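Local coordinates for protein putative phosphinothricin n-acetyltransferase (Acinetobacter baylyi, PDB 2JLM) that probably transfers the acetyl group of acetyl-CoA to L-methionine sulfoximine and L-methionine sulfone, as an acetyltransferase of the GNAT family, at residues H20-L28 / V70-S78; N60-N68 / L107-R118. All blocks are in the same frame, centred on the assembly; numbering follows the deposited sequence.

Contacts 1 and 2 share a hairpin of the mixed sheet that forms the core of this GNAT fold. Strand 63-68 belongs to contact 2 and strand 73-81 to contact 1. The two strands are adjacent and antiparallel. Helix 17-34 packs on one face of the hairpin, and helix 107-121 packs on the other. The contact centres lie about 12 Å apart. The segments interleave along the chain in the order 20-28, 60-68, 70-78, 107-118. Contact 2 therefore begins between the two segments of contact 1. The two contacts also touch directly, through Leu-74 and Leu-107. Together they sandwich this part of the sheet between helices.

Contact 1 of 2, residues H20-L28 / V70-S78; sequences HALEILEIL and VGQLLGFAS
Glu-23 reaches out from helix 17-34 and grips the start of strand 73-81 at Leu-73. Its CB lies 3.9 Å from Leu-73 CD2. Beyond CG the chain runs on extended (chi2 177°), and CD comes to rest against Leu-73 CB. At the tip, OE1 accepts the backbone N-H of Leu-73, with OE1 and N 2.6 Å apart. The donor comes in on the syn side of the carboxylate but tilted 34° from its plane. The other oxygen, OE2, accepts a hydrogen bond from a water, 2.7 Å away. That water also donates to Gly-71 O. The carboxylate thus ties the helix to both the strand and the turn before it.

Strand 73-81 is an inner strand of the GNAT sheet, between strands 63-68 and 91-98, and the helix crosses it almost at a right angle. A beta bulge, with Leu-74 and Gly-75 both paired to Ala-66, turns Leu-73 and Phe-76 to the same face. Leu-74 points to the other face, toward helix 107-121.

Ile-24 serves both residues that face the helix. Its CG1 packs 3.7 Å from Leu-73 CD2. The same CG1 sits over one face of the Phe-76 ring in a CH-pi contact, 4.2 Å from the centroid. Leu-28 meets this ring at its edge, with CD2 3.6 Å from Phe-76 CZ. Ile-27 spans the two as well: CD1 lies 4.0 Å from Leu-73 CD2, and CG2 approaches Phe-76 CE2. The His-20 ring brings CD2 to within 4.1 Å of Leu-73 CD1, while its ND1 is hydrogen-bonded to Thr-16 N.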
ATOM      1  N   HIS D  20       8.597  16.909   8.199  1.00 63.47           N
ATOM      2  CA  HIS D  20       7.935  18.127   7.732  1.00 40.12           C
ATOM      3  C   HIS D  20       6.884  18.750   8.655  1.00 40.18           C
ATOM      4  O   HIS D  20       6.373  19.831   8.361  1.00 43.30           O
ATOM      5  CB  HIS D  20       7.342  17.876   6.348  1.00 46.10           C
ATOM      6  CG  HIS D  20       8.351  17.430   5.338  1.00 44.00           C
ATOM      7  ND1 HIS D  20       8.436  16.129   4.893  1.00 50.78           N
ATOM      8  CD2 HIS D  20       9.323  18.115   4.684  1.00 47.61           C
ATOM      9  CE1 HIS D  20       9.413  16.031   4.007  1.00 45.78           C
ATOM     10  NE2 HIS D  20       9.965  17.222   3.862  1.00 46.00           N
ATOM     11  N   ALA D  21       6.574  18.084   9.767  1.00 49.33           N
ATOM     12  CA  ALA D  21       5.555  18.573  10.697  1.00 47.25           C
ATOM     13  C   ALA D  21       5.731  20.039  11.105  1.00 49.08           C
ATOM     14  O   ALA D  21       4.765  20.803  11.117  1.00 48.10           O
ATOM     15  CB  ALA D  21       5.487  17.691  11.938  1.00 28.22           C
ATOM     16  N   LEU D  22       6.954  20.429  11.454  1.00 45.44           N
ATOM     17  CA  LEU D  22       7.173  21.778  11.970  1.00 46.15           C
ATOM     18  C   LEU D  22       6.976  22.815  10.881  1.00 49.06           C
ATOM     19  O   LEU D  22       6.223  23.770  11.065  1.00 50.64           O
ATOM     20  CB  LEU D  22       8.556  21.931  12.615  1.00 69.44           C
ATOM     21  CG  LEU D  22       8.742  23.206  13.455  1.00 61.48           C
ATOM     22  CD1 LEU D  22       9.746  22.997  14.576  1.00 66.35           C
ATOM     23  CD2 LEU D  22       9.142  24.399  12.596  1.00 60.52           C
ATOM     24  N   GLU D  23       7.648  22.626   9.748  1.00 37.10           N
ATOM     25  CA  GLU D  23       7.495  23.534   8.608  1.00 48.67           C
ATOM     26  C   GLU D  23       6.045  23.632   8.134  1.00 52.81           C
ATOM     27  O   GLU D  23       5.531  24.730   7.920  1.00 34.87           O
ATOM     28  CB  GLU D  23       8.397  23.112   7.449  1.00 51.30           C
ATOM     29  CG  GLU D  23       9.793  23.683   7.534  1.00 55.69           C
ATOM     30  CD  GLU D  23      10.682  23.190   6.419  1.00 60.54           C
ATOM     31  OE1 GLU D  23      11.129  24.029   5.609  1.00 50.09           O
ATOM     32  OE2 GLU D  23      10.922  21.965   6.347  1.00 46.72           O
ATOM     33  N   ILE D  24       5.395  22.485   7.963  1.00 48.32           N
ATOM     34  CA  ILE D  24       3.981  22.464   7.610  1.00 61.93           C
ATOM     35  C   ILE D  24       3.166  23.250   8.645  1.00 50.61           C
ATOM     36  O   ILE D  24       2.319  24.080   8.299  1.00 40.56           O
ATOM     37  CB  ILE D  24       3.452  21.015   7.455  1.00 40.28           C
ATOM     38  CG1 ILE D  24       3.929  20.429   6.125  1.00 31.42           C
ATOM     39  CG2 ILE D  24       1.933  20.986   7.530  1.00 39.50           C
ATOM     40  CD1 ILE D  24       3.475  19.022   5.874  1.00 32.19           C
ATOM     41  N   LEU D  25       3.445  23.022   9.920  1.00 37.95           N
ATOM     42  CA  LEU D  25       2.723  23.741  10.962  1.00 49.01           C
ATOM     43  C   LEU D  25       2.898  25.256  10.840  1.00 36.42           C
ATOM     44  O   LEU D  25       1.973  26.013  11.118  1.00 60.00           O
ATOM     45  CB  LEU D  25       3.135  23.256  12.349  1.00 37.83           C
ATOM     46  CG  LEU D  25       2.535  24.002  13.543  1.00 62.78           C
ATOM     47  CD1 LEU D  25       1.020  23.919  13.541  1.00 43.71           C
ATOM     48  CD2 LEU D  25       3.097  23.445  14.836  1.00 43.43           C
ATOM     49  N   GLU D  26       4.073  25.695  10.406  1.00 42.42           N
ATOM     50  CA  GLU D  26       4.368  27.126  10.346  1.00 50.58           C
ATOM     51  C   GLU D  26       3.702  27.760   9.132  1.00 35.27           C
ATOM     52  O   GLU D  26       3.296  28.928   9.156  1.00 41.36           O
ATOM     53  CB  GLU D  26       5.881  27.373  10.294  1.00 56.96           C
ATOM     54  CG  GLU D  26       6.703  26.585  11.313  1.00 71.35           C
ATOM     55  CD  GLU D  26       6.714  27.213  12.696  1.00 85.22           C
ATOM     56  OE1 GLU D  26       6.897  26.468  13.685  1.00 81.31           O
ATOM     57  OE2 GLU D  26       6.546  28.448  12.795  1.00 81.38           O
ATOM     58  N   ILE D  27       3.598  26.982   8.064  1.00 33.43           N
ATOM     59  CA  ILE D  27       2.983  27.452   6.832  1.00 38.21           C
ATOM     60  C   ILE D  27       1.467  27.585   7.046  1.00 55.30           C
ATOM     61  O   ILE D  27       0.861  28.611   6.716  1.00 30.34           O
ATOM     62  CB  ILE D  27       3.367  26.517   5.665  1.00 59.66           C
ATOM     63  CG1 ILE D  27       4.858  26.699   5.356  1.00 44.68           C
ATOM     64  CG2 ILE D  27       2.530  26.787   4.425  1.00 29.07           C
ATOM     65  CD1 ILE D  27       5.506  25.531   4.661  1.00 38.28           C
ATOM     66  N   LEU D  28       0.863  26.572   7.656  1.00 41.22           N
ATOM     67  CA  LEU D  28      -0.563  26.635   7.969  1.00 32.81           C
ATOM     68  C   LEU D  28      -0.914  27.830   8.849  1.00 61.76           C
ATOM     69  O   LEU D  28      -1.815  28.616   8.524  1.00 50.57           O
ATOM     70  CB  LEU D  28      -1.028  25.343   8.635  1.00 28.75           C
ATOM     71  CG  LEU D  28      -1.011  24.126   7.708  1.00 40.64           C
ATOM     72  CD1 LEU D  28      -1.690  22.938   8.369  1.00 49.36           C
ATOM     73  CD2 LEU D  28      -1.673  24.457   6.371  1.00 39.56           C
ATOM     74  N   VAL D  70      18.476  23.703  -0.791  1.00 50.07           N
ATOM     75  CA  VAL D  70      18.934  23.646   0.597  1.00 47.02           C
ATOM     76  C   VAL D  70      18.097  22.747   1.533  1.00 65.56           C
ATOM     77  O   VAL D  70      18.529  22.422   2.641  1.00 72.80           O
ATOM     78  CB  VAL D  70      19.020  25.074   1.174  1.00 37.51           C
ATOM     79  CG1 VAL D  70      19.252  25.052   2.674  1.00 64.69           C
ATOM     80  CG2 VAL D  70      20.117  25.858   0.459  1.00 71.54           C
ATOM     81  N   GLY D  71      16.907  22.346   1.099  1.00 58.61           N
ATOM     82  CA  GLY D  71      16.091  21.440   1.894  1.00 57.21           C
ATOM     83  C   GLY D  71      14.897  22.081   2.591  1.00 39.05           C
ATOM     84  O   GLY D  71      14.139  21.410   3.294  1.00 48.78           O
ATOM     85  N   GLN D  72      14.730  23.382   2.397  1.00 38.22           N
ATOM     86  CA  GLN D  72      13.602  24.108   2.966  1.00 43.97           C
ATOM     87  C   GLN D  72      12.279  23.769   2.255  1.00 39.34           C
ATOM     88  O   GLN D  72      12.199  23.774   1.019  1.00 37.62           O
ATOM     89  CB  GLN D  72      13.869  25.613   2.895  1.00 52.76           C
ATOM     90  CG  GLN D  72      12.876  26.461   3.671  1.00 62.56           C
ATOM     91  CD  GLN D  72      13.176  27.945   3.569  1.00 91.25           C
ATOM     92  OE1 GLN D  72      12.397  28.781   4.034  1.00 78.02           O
ATOM     93  NE2 GLN D  72      14.310  28.281   2.958  1.00 77.58           N
ATOM     94  N   LEU D  73      11.242  23.480   3.038  1.00 40.70           N
ATOM     95  CA  LEU D  73       9.918  23.221   2.481  1.00 33.48           C
ATOM     96  C   LEU D  73       9.326  24.504   1.905  1.00 35.32           C
ATOM     97  O   LEU D  73       8.985  25.424   2.648  1.00 31.69           O
ATOM     98  CB  LEU D  73       8.989  22.623   3.539  1.00 23.44           C
ATOM     99  CG  LEU D  73       7.646  22.090   3.027  1.00 39.62           C
ATOM    100  CD1 LEU D  73       7.828  20.873   2.120  1.00 26.00           C
ATOM    101  CD2 LEU D  73       6.747  21.755   4.192  1.00 28.89           C
ATOM    102  N   LEU D  74       9.225  24.561   0.578  1.00 26.11           N
ATOM    103  CA  LEU D  74       8.718  25.747  -0.117  1.00 37.34           C
ATOM    104  C   LEU D  74       7.197  25.825  -0.075  1.00 45.46           C
ATOM    105  O   LEU D  74       6.615  26.895  -0.238  1.00 31.42           O
ATOM    106  CB  LEU D  74       9.186  25.770  -1.573  1.00 26.92           C
ATOM    107  CG  LEU D  74      10.700  25.837  -1.771  1.00 41.61           C
ATOM    108  CD1 LEU D  74      11.029  26.316  -3.176  1.00 23.82           C
ATOM    109  CD2 LEU D  74      11.333  26.761  -0.738  1.00 41.68           C
ATOM    110  N   GLY D  75       6.558  24.686   0.149  1.00 40.44           N
ATOM    111  CA  GLY D  75       5.114  24.620   0.138  1.00 33.48           C
ATOM    112  C   GLY D  75       4.693  23.197  -0.124  1.00 26.22           C
ATOM    113  O   GLY D  75       5.525  22.357  -0.479  1.00 25.69           O
ATOM    114  N   PHE D  76       3.408  22.923   0.058  1.00 20.24           N
ATOM    115  CA  PHE D  76       2.885  21.570  -0.101  1.00 32.71           C
ATOM    116  C   PHE D  76       1.455  21.559  -0.643  1.00 30.11           C
ATOM    117  O   PHE D  76       0.747  22.565  -0.610  1.00 29.65           O
ATOM    118  CB  PHE D  76       2.966  20.805   1.226  1.00 22.97           C
ATOM    119  CG  PHE D  76       2.043  21.328   2.285  1.00 32.63           C
ATOM    120  CD1 PHE D  76       0.822  20.719   2.522  1.00 43.75           C
ATOM    121  CD2 PHE D  76       2.392  22.437   3.044  1.00 40.35           C
ATOM    122  CE1 PHE D  76      -0.038  21.205   3.500  1.00 31.01           C
ATOM    123  CE2 PHE D  76       1.539  22.926   4.020  1.00 43.15           C
ATOM    124  CZ  PHE D  76       0.323  22.310   4.246  1.00 37.65           C
ATOM    125  N   ALA D  77       1.042  20.421  -1.177  1.00 33.92           N
ATOM    126  CA  ALA D  77      -0.322  20.270  -1.646  1.00 27.91           C
ATOM    127  C   ALA D  77      -0.819  18.944  -1.121  1.00 38.44           C
ATOM    128  O   ALA D  77      -0.030  18.043  -0.852  1.00 29.62           O
ATOM    129  CB  ALA D  77      -0.386  20.303  -3.160  1.00 17.17           C
ATOM    130  N   SER D  78      -2.127  18.823  -0.964  1.00 25.91           N
ATOM    131  CA  SER D  78      -2.685  17.618  -0.387  1.00 24.48           C
ATOM    132  C   SER D  78      -4.171  17.556  -0.716  1.00 32.92           C
ATOM    133  O   SER D  78      -4.732  18.518  -1.238  1.00 20.12           O
ATOM    134  CB  SER D  78      -2.470  17.640   1.123  1.00 21.44           C
ATOM    135  OG  SER D  78      -2.842  16.405   1.714  1.00 32.30           O
TER
HETATM  136  O   HOH W   1      12.231  20.402   4.609  1.00 39.57           O

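Contact 2 of 2, residues N60-N68 / L107-R118; sequences NFPIIGAVN and LSKHLMNELIKR
Ile-64 lays its CD1 methyl over one face of the Arg-118 guanidinium, 3.5 Å above the plane and off centre, near NH1. The arginine chain is bent twice (chi2 68°, chi3 59°), which folds the flat group back over the isoleucine. Pro-62 flanks the same side chain. The two run past each other in opposite directions, and Pro-62 CB lies 3.9 Å from Arg-118 NH2. On the far side of the Ile-64 methyl from the guanidinium, Leu-115 CD1 lies 3.8 Å from Ile-64 CD1, and it also meets Pro-62 CG.

One turn earlier in helix 107-121, the side chains of Leu-111 and Ile-64 pass each other in opposite directions. Leu-111 CD2 rests 3.4 Å from Ile-64 O and 4.0 Å from Ala-66 CB. Strand and helix run roughly antiparallel, so later helix residues meet earlier strand residues. In GNAT enzymes the start of this helix typically faces the pyrophosphate of CoA.

No hydrogen bond crosses the contact. Glu-114 packs its CG on Ile-64 CG2. The helix thus adheres to the strand by apolar contact, while the charged groups of Arg-118 and Glu-114 make salt bridges to Glu-14 of strand 7-14 and to Arg-11 of the second subunit.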
ATOM      1  N   ASN D  60      -4.415   7.215   3.121  1.00 38.83           N
ATOM      2  CA  ASN D  60      -3.591   7.180   1.927  1.00 41.97           C
ATOM      3  C   ASN D  60      -3.788   8.485   1.142  1.00 37.72           C
ATOM      4  O   ASN D  60      -3.786   8.499  -0.087  1.00 38.34           O
ATOM      5  CB  ASN D  60      -3.965   5.958   1.080  1.00 53.30           C
ATOM      6  CG  ASN D  60      -2.951   5.657  -0.003  1.00 76.16           C
ATOM      7  OD1 ASN D  60      -1.758   5.517   0.268  1.00104.29           O
ATOM      8  ND2 ASN D  60      -3.425   5.543  -1.239  1.00 69.67           N
ATOM      9  N   PHE D  61      -3.985   9.578   1.874  1.00 31.22           N
ATOM     10  CA  PHE D  61      -4.038  10.907   1.279  1.00 32.52           C
ATOM     11  C   PHE D  61      -2.626  11.428   1.053  1.00 28.32           C
ATOM     12  O   PHE D  61      -1.822  11.488   1.991  1.00 26.06           O
ATOM     13  CB  PHE D  61      -4.799  11.874   2.185  1.00 24.02           C
ATOM     14  CG  PHE D  61      -6.274  11.579   2.287  1.00 16.98           C
ATOM     15  CD1 PHE D  61      -6.935  10.907   1.268  1.00 28.93           C
ATOM     16  CD2 PHE D  61      -6.995  11.996   3.384  1.00 17.43           C
ATOM     17  CE1 PHE D  61      -8.291  10.644   1.357  1.00 19.39           C
ATOM     18  CE2 PHE D  61      -8.353  11.739   3.484  1.00 24.34           C
ATOM     19  CZ  PHE D  61      -9.000  11.064   2.467  1.00 22.98           C
ATOM     20  N   PRO D  62      -2.312  11.811  -0.189  1.00 24.97           N
ATOM     21  CA  PRO D  62      -0.944  12.258  -0.475  1.00 25.08           C
ATOM     22  C   PRO D  62      -0.642  13.611   0.162  1.00 30.73           C
ATOM     23  O   PRO D  62      -1.543  14.431   0.347  1.00 33.39           O
ATOM     24  CB  PRO D  62      -0.927  12.375  -2.003  1.00 16.52           C
ATOM     25  CG  PRO D  62      -2.360  12.599  -2.383  1.00 38.00           C
ATOM     26  CD  PRO D  62      -3.204  11.910  -1.358  1.00 30.74           C
ATOM     27  N   ILE D  63       0.616  13.828   0.524  1.00 36.93           N
ATOM     28  CA  ILE D  63       1.088  15.163   0.866  1.00 32.00           C
ATOM     29  C   ILE D  63       2.331  15.418   0.023  1.00 44.18           C
ATOM     30  O   ILE D  63       3.393  14.855   0.285  1.00 42.15           O
ATOM     31  CB  ILE D  63       1.421  15.308   2.365  1.00 42.77           C
ATOM     32  CG1 ILE D  63       0.361  14.624   3.236  1.00 24.87           C
ATOM     33  CG2 ILE D  63       1.535  16.778   2.758  1.00 22.33           C
ATOM     34  CD1 ILE D  63       0.660  14.749   4.728  1.00 28.21           C
ATOM     35  N   ILE D  64       2.185  16.244  -1.008  1.00 28.26           N
ATOM     36  CA  ILE D  64       3.267  16.499  -1.951  1.00 24.89           C
ATOM     37  C   ILE D  64       3.934  17.839  -1.662  1.00 36.01           C
ATOM     38  O   ILE D  64       3.285  18.884  -1.666  1.00 30.02           O
ATOM     39  CB  ILE D  64       2.764  16.467  -3.405  1.00 24.49           C
ATOM     40  CG1 ILE D  64       2.094  15.125  -3.714  1.00 23.67           C
ATOM     41  CG2 ILE D  64       3.906  16.690  -4.371  1.00 26.28           C
ATOM     42  CD1 ILE D  64       1.527  15.029  -5.152  1.00 21.92           C
ATOM     43  N   GLY D  65       5.233  17.806  -1.397  1.00 38.53           N
ATOM     44  CA  GLY D  65       5.953  19.009  -1.022  1.00 26.80           C
ATOM     45  C   GLY D  65       6.926  19.478  -2.085  1.00 25.02           C
ATOM     46  O   GLY D  65       7.287  18.728  -2.995  1.00 26.23           O
ATOM     47  N   ALA D  66       7.338  20.735  -1.981  1.00 19.30           N
ATOM     48  CA  ALA D  66       8.351  21.285  -2.874  1.00 28.49           C
ATOM     49  C   ALA D  66       9.501  21.790  -2.016  1.00 51.27           C
ATOM     50  O   ALA D  66       9.285  22.533  -1.052  1.00 30.55           O
ATOM     51  CB  ALA D  66       7.774  22.405  -3.729  1.00 19.51           C
ATOM     52  N   VAL D  67      10.717  21.371  -2.349  1.00 33.58           N
ATOM     53  CA  VAL D  67      11.868  21.683  -1.510  1.00 30.68           C
ATOM     54  C   VAL D  67      12.973  22.349  -2.313  1.00 30.10           C
ATOM     55  O   VAL D  67      13.238  21.963  -3.449  1.00 37.42           O
ATOM     56  CB  VAL D  67      12.383  20.424  -0.811  1.00 42.93           C
ATOM     57  CG1 VAL D  67      13.700  20.690  -0.147  1.00 34.02           C
ATOM     58  CG2 VAL D  67      11.354  19.954   0.214  1.00 39.50           C
ATOM     59  N   ASN D  68      13.587  23.379  -1.739  1.00 34.05           N
ATOM     60  CA  ASN D  68      14.679  24.078  -2.421  1.00 47.63           C
ATOM     61  C   ASN D  68      16.015  23.349  -2.259  1.00 65.59           C
ATOM     62  O   ASN D  68      16.151  22.461  -1.406  1.00 36.00           O
ATOM     63  CB  ASN D  68      14.779  25.555  -1.989  1.00 32.18           C
ATOM     64  CG  ASN D  68      15.237  25.729  -0.545  1.00 39.08           C
ATOM     65  OD1 ASN D  68      15.624  24.772   0.126  1.00 40.15           O
ATOM     66  ND2 ASN D  68      15.198  26.966  -0.063  1.00 30.03           N
ATOM     67  N   LEU D 107       4.948  28.260  -7.765  1.00 19.50           N
ATOM     68  CA  LEU D 107       4.997  27.036  -6.987  1.00 20.24           C
ATOM     69  C   LEU D 107       3.621  26.338  -6.905  1.00 33.47           C
ATOM     70  O   LEU D 107       3.535  25.112  -7.002  1.00 31.58           O
ATOM     71  CB  LEU D 107       5.568  27.319  -5.594  1.00 15.55           C
ATOM     72  CG  LEU D 107       7.099  27.378  -5.608  1.00 40.32           C
ATOM     73  CD1 LEU D 107       7.674  27.634  -4.220  1.00 31.63           C
ATOM     74  CD2 LEU D 107       7.650  26.092  -6.181  1.00 35.87           C
ATOM     75  N   SER D 108       2.557  27.124  -6.745  1.00 22.70           N
ATOM     76  CA  SER D 108       1.201  26.597  -6.610  1.00 23.24           C
ATOM     77  C   SER D 108       0.850  25.757  -7.800  1.00 24.42           C
ATOM     78  O   SER D 108       0.214  24.718  -7.677  1.00 27.14           O
ATOM     79  CB  SER D 108       0.174  27.738  -6.522  1.00 22.72           C
ATOM     80  OG  SER D 108       0.131  28.251  -5.207  1.00 35.83           O
ATOM     81  N   LYS D 109       1.256  26.234  -8.964  1.00 15.85           N
ATOM     82  CA  LYS D 109       0.889  25.591 -10.201  1.00 24.96           C
ATOM     83  C   LYS D 109       1.634  24.262 -10.336  1.00 34.04           C
ATOM     84  O   LYS D 109       1.037  23.252 -10.699  1.00 24.49           O
ATOM     85  CB  LYS D 109       1.154  26.540 -11.382  1.00 12.81           C
ATOM     86  CG  LYS D 109       0.640  26.031 -12.727  1.00 30.81           C
ATOM     87  CD  LYS D 109       1.110  26.917 -13.875  1.00 37.78           C
ATOM     88  N   HIS D 110       2.931  24.265 -10.024  1.00 30.91           N
ATOM     89  CA  HIS D 110       3.736  23.041 -10.037  1.00 25.62           C
ATOM     90  C   HIS D 110       3.164  21.980  -9.101  1.00 17.82           C
ATOM     91  O   HIS D 110       2.992  20.828  -9.485  1.00 23.95           O
ATOM     92  CB  HIS D 110       5.177  23.331  -9.593  1.00 24.28           C
ATOM     93  CG  HIS D 110       5.944  24.183 -10.546  1.00 31.83           C
ATOM     94  ND1 HIS D 110       6.098  23.853 -11.874  1.00 37.82           N
ATOM     95  CD2 HIS D 110       6.615  25.344 -10.365  1.00 23.88           C
ATOM     96  CE1 HIS D 110       6.824  24.779 -12.472  1.00 30.54           C
ATOM     97  NE2 HIS D 110       7.152  25.694 -11.578  1.00 36.66           N
ATOM     98  N   LEU D 111       2.905  22.370  -7.858  1.00 13.93           N
ATOM     99  CA  LEU D 111       2.347  21.446  -6.886  1.00 33.27           C
ATOM    100  C   LEU D 111       0.978  20.946  -7.344  1.00 40.99           C
ATOM    101  O   LEU D 111       0.699  19.743  -7.293  1.00 37.88           O
ATOM    102  CB  LEU D 111       2.278  22.097  -5.505  1.00 24.78           C
ATOM    103  CG  LEU D 111       3.654  22.220  -4.837  1.00 19.93           C
ATOM    104  CD1 LEU D 111       3.654  23.253  -3.708  1.00 22.28           C
ATOM    105  CD2 LEU D 111       4.163  20.856  -4.319  1.00 17.87           C
ATOM    106  N   MET D 112       0.131  21.856  -7.822  1.00 29.57           N
ATOM    107  CA  MET D 112      -1.174  21.441  -8.335  1.00 42.29           C
ATOM    108  C   MET D 112      -1.023  20.457  -9.494  1.00 31.06           C
ATOM    109  O   MET D 112      -1.715  19.442  -9.548  1.00 29.87           O
ATOM    110  CB  MET D 112      -2.041  22.639  -8.740  1.00 22.24           C
ATOM    111  CG  MET D 112      -2.748  23.306  -7.561  1.00 33.08           C
ATOM    112  SD  MET D 112      -3.633  22.133  -6.508  1.00 36.56           S
ATOM    113  CE  MET D 112      -4.754  21.437  -7.716  1.00 29.00           C
ATOM    114  N   ASN D 113      -0.109  20.743 -10.416  1.00 23.11           N
ATOM    115  CA  ASN D 113       0.113  19.822 -11.520  1.00 31.75           C
ATOM    116  C   ASN D 113       0.503  18.427 -11.035  1.00 23.24           C
ATOM    117  O   ASN D 113       0.034  17.418 -11.560  1.00 28.39           O
ATOM    118  CB  ASN D 113       1.162  20.361 -12.495  1.00 33.55           C
ATOM    119  CG  ASN D 113       0.561  21.265 -13.558  1.00 53.15           C
ATOM    120  OD1 ASN D 113      -0.577  21.069 -13.992  1.00 52.07           O
ATOM    121  ND2 ASN D 113       1.331  22.257 -13.990  1.00 41.50           N
ATOM    122  N   GLU D 114       1.371  18.370 -10.040  1.00 25.49           N
ATOM    123  CA  GLU D 114       1.817  17.087  -9.522  1.00 24.02           C
ATOM    124  C   GLU D 114       0.661  16.395  -8.767  1.00 24.61           C
ATOM    125  O   GLU D 114       0.437  15.194  -8.925  1.00 27.20           O
ATOM    126  CB  GLU D 114       3.064  17.285  -8.648  1.00 23.39           C
ATOM    127  CG  GLU D 114       3.856  16.012  -8.334  1.00 61.47           C
ATOM    128  CD  GLU D 114       4.664  15.473  -9.520  1.00 49.46           C
ATOM    129  OE1 GLU D 114       4.667  16.098 -10.606  1.00 32.04           O
ATOM    130  OE2 GLU D 114       5.301  14.408  -9.358  1.00 51.87           O
ATOM    131  N   LEU D 115      -0.099  17.160  -7.988  1.00 22.11           N
ATOM    132  CA  LEU D 115      -1.260  16.609  -7.275  1.00 17.47           C
ATOM    133  C   LEU D 115      -2.303  16.037  -8.227  1.00 14.43           C
ATOM    134  O   LEU D 115      -2.900  15.002  -7.953  1.00 23.91           O
ATOM    135  CB  LEU D 115      -1.922  17.674  -6.406  1.00 19.01           C
ATOM    136  CG  LEU D 115      -2.845  17.104  -5.334  1.00 23.63           C
ATOM    137  CD1 LEU D 115      -2.018  16.281  -4.354  1.00 15.71           C
ATOM    138  CD2 LEU D 115      -3.588  18.214  -4.624  1.00 25.19           C
ATOM    139  N   ILE D 116      -2.522  16.713  -9.346  1.00 21.27           N
ATOM    140  CA  ILE D 116      -3.508  16.252 -10.317  1.00 23.52           C
ATOM    141  C   ILE D 116      -3.065  14.941 -10.963  1.00 35.09           C
ATOM    142  O   ILE D 116      -3.877  14.025 -11.175  1.00 26.71           O
ATOM    143  CB  ILE D 116      -3.765  17.327 -11.374  1.00 19.36           C
ATOM    144  CG1 ILE D 116      -4.434  18.539 -10.719  1.00 18.07           C
ATOM    145  CG2 ILE D 116      -4.623  16.789 -12.521  1.00 12.72           C
ATOM    146  CD1 ILE D 116      -4.605  19.726 -11.667  1.00 16.20           C
ATOM    147  N   LYS D 117      -1.771  14.854 -11.267  1.00 30.09           N
ATOM    148  CA  LYS D 117      -1.193  13.610 -11.765  1.00 23.82           C
ATOM    149  C   LYS D 117      -1.451  12.496 -10.760  1.00 21.22           C
ATOM    150  O   LYS D 117      -1.856  11.403 -11.135  1.00 32.39           O
ATOM    151  CB  LYS D 117       0.311  13.770 -12.025  1.00 37.36           C
ATOM    152  CG  LYS D 117       0.637  14.404 -13.383  1.00 30.60           C
ATOM    153  CD  LYS D 117       2.142  14.618 -13.570  1.00 53.41           C
ATOM    154  N   ARG D 118      -1.250  12.792  -9.477  1.00 14.99           N
ATOM    155  CA  ARG D 118      -1.495  11.815  -8.424  1.00 20.38           C
ATOM    156  C   ARG D 118      -2.971  11.390  -8.353  1.00 43.47           C
ATOM    157  O   ARG D 118      -3.270  10.225  -8.085  1.00 23.14           O
ATOM    158  CB  ARG D 118      -1.037  12.360  -7.066  1.00 17.64           C
ATOM    159  CG  ARG D 118      -0.891  11.290  -5.983  1.00 33.64           C
ATOM    160  CD  ARG D 118       0.272  10.343  -6.293  1.00 23.44           C
ATOM    161  NE  ARG D 118       1.524  11.088  -6.384  1.00 24.29           N
ATOM    162  CZ  ARG D 118       2.309  11.354  -5.343  1.00 43.68           C
ATOM    163  NH1 ARG D 118       3.426  12.053  -5.508  1.00 43.51           N
ATOM    164  NH2 ARG D 118       1.986  10.914  -4.135  1.00 23.48           N
TER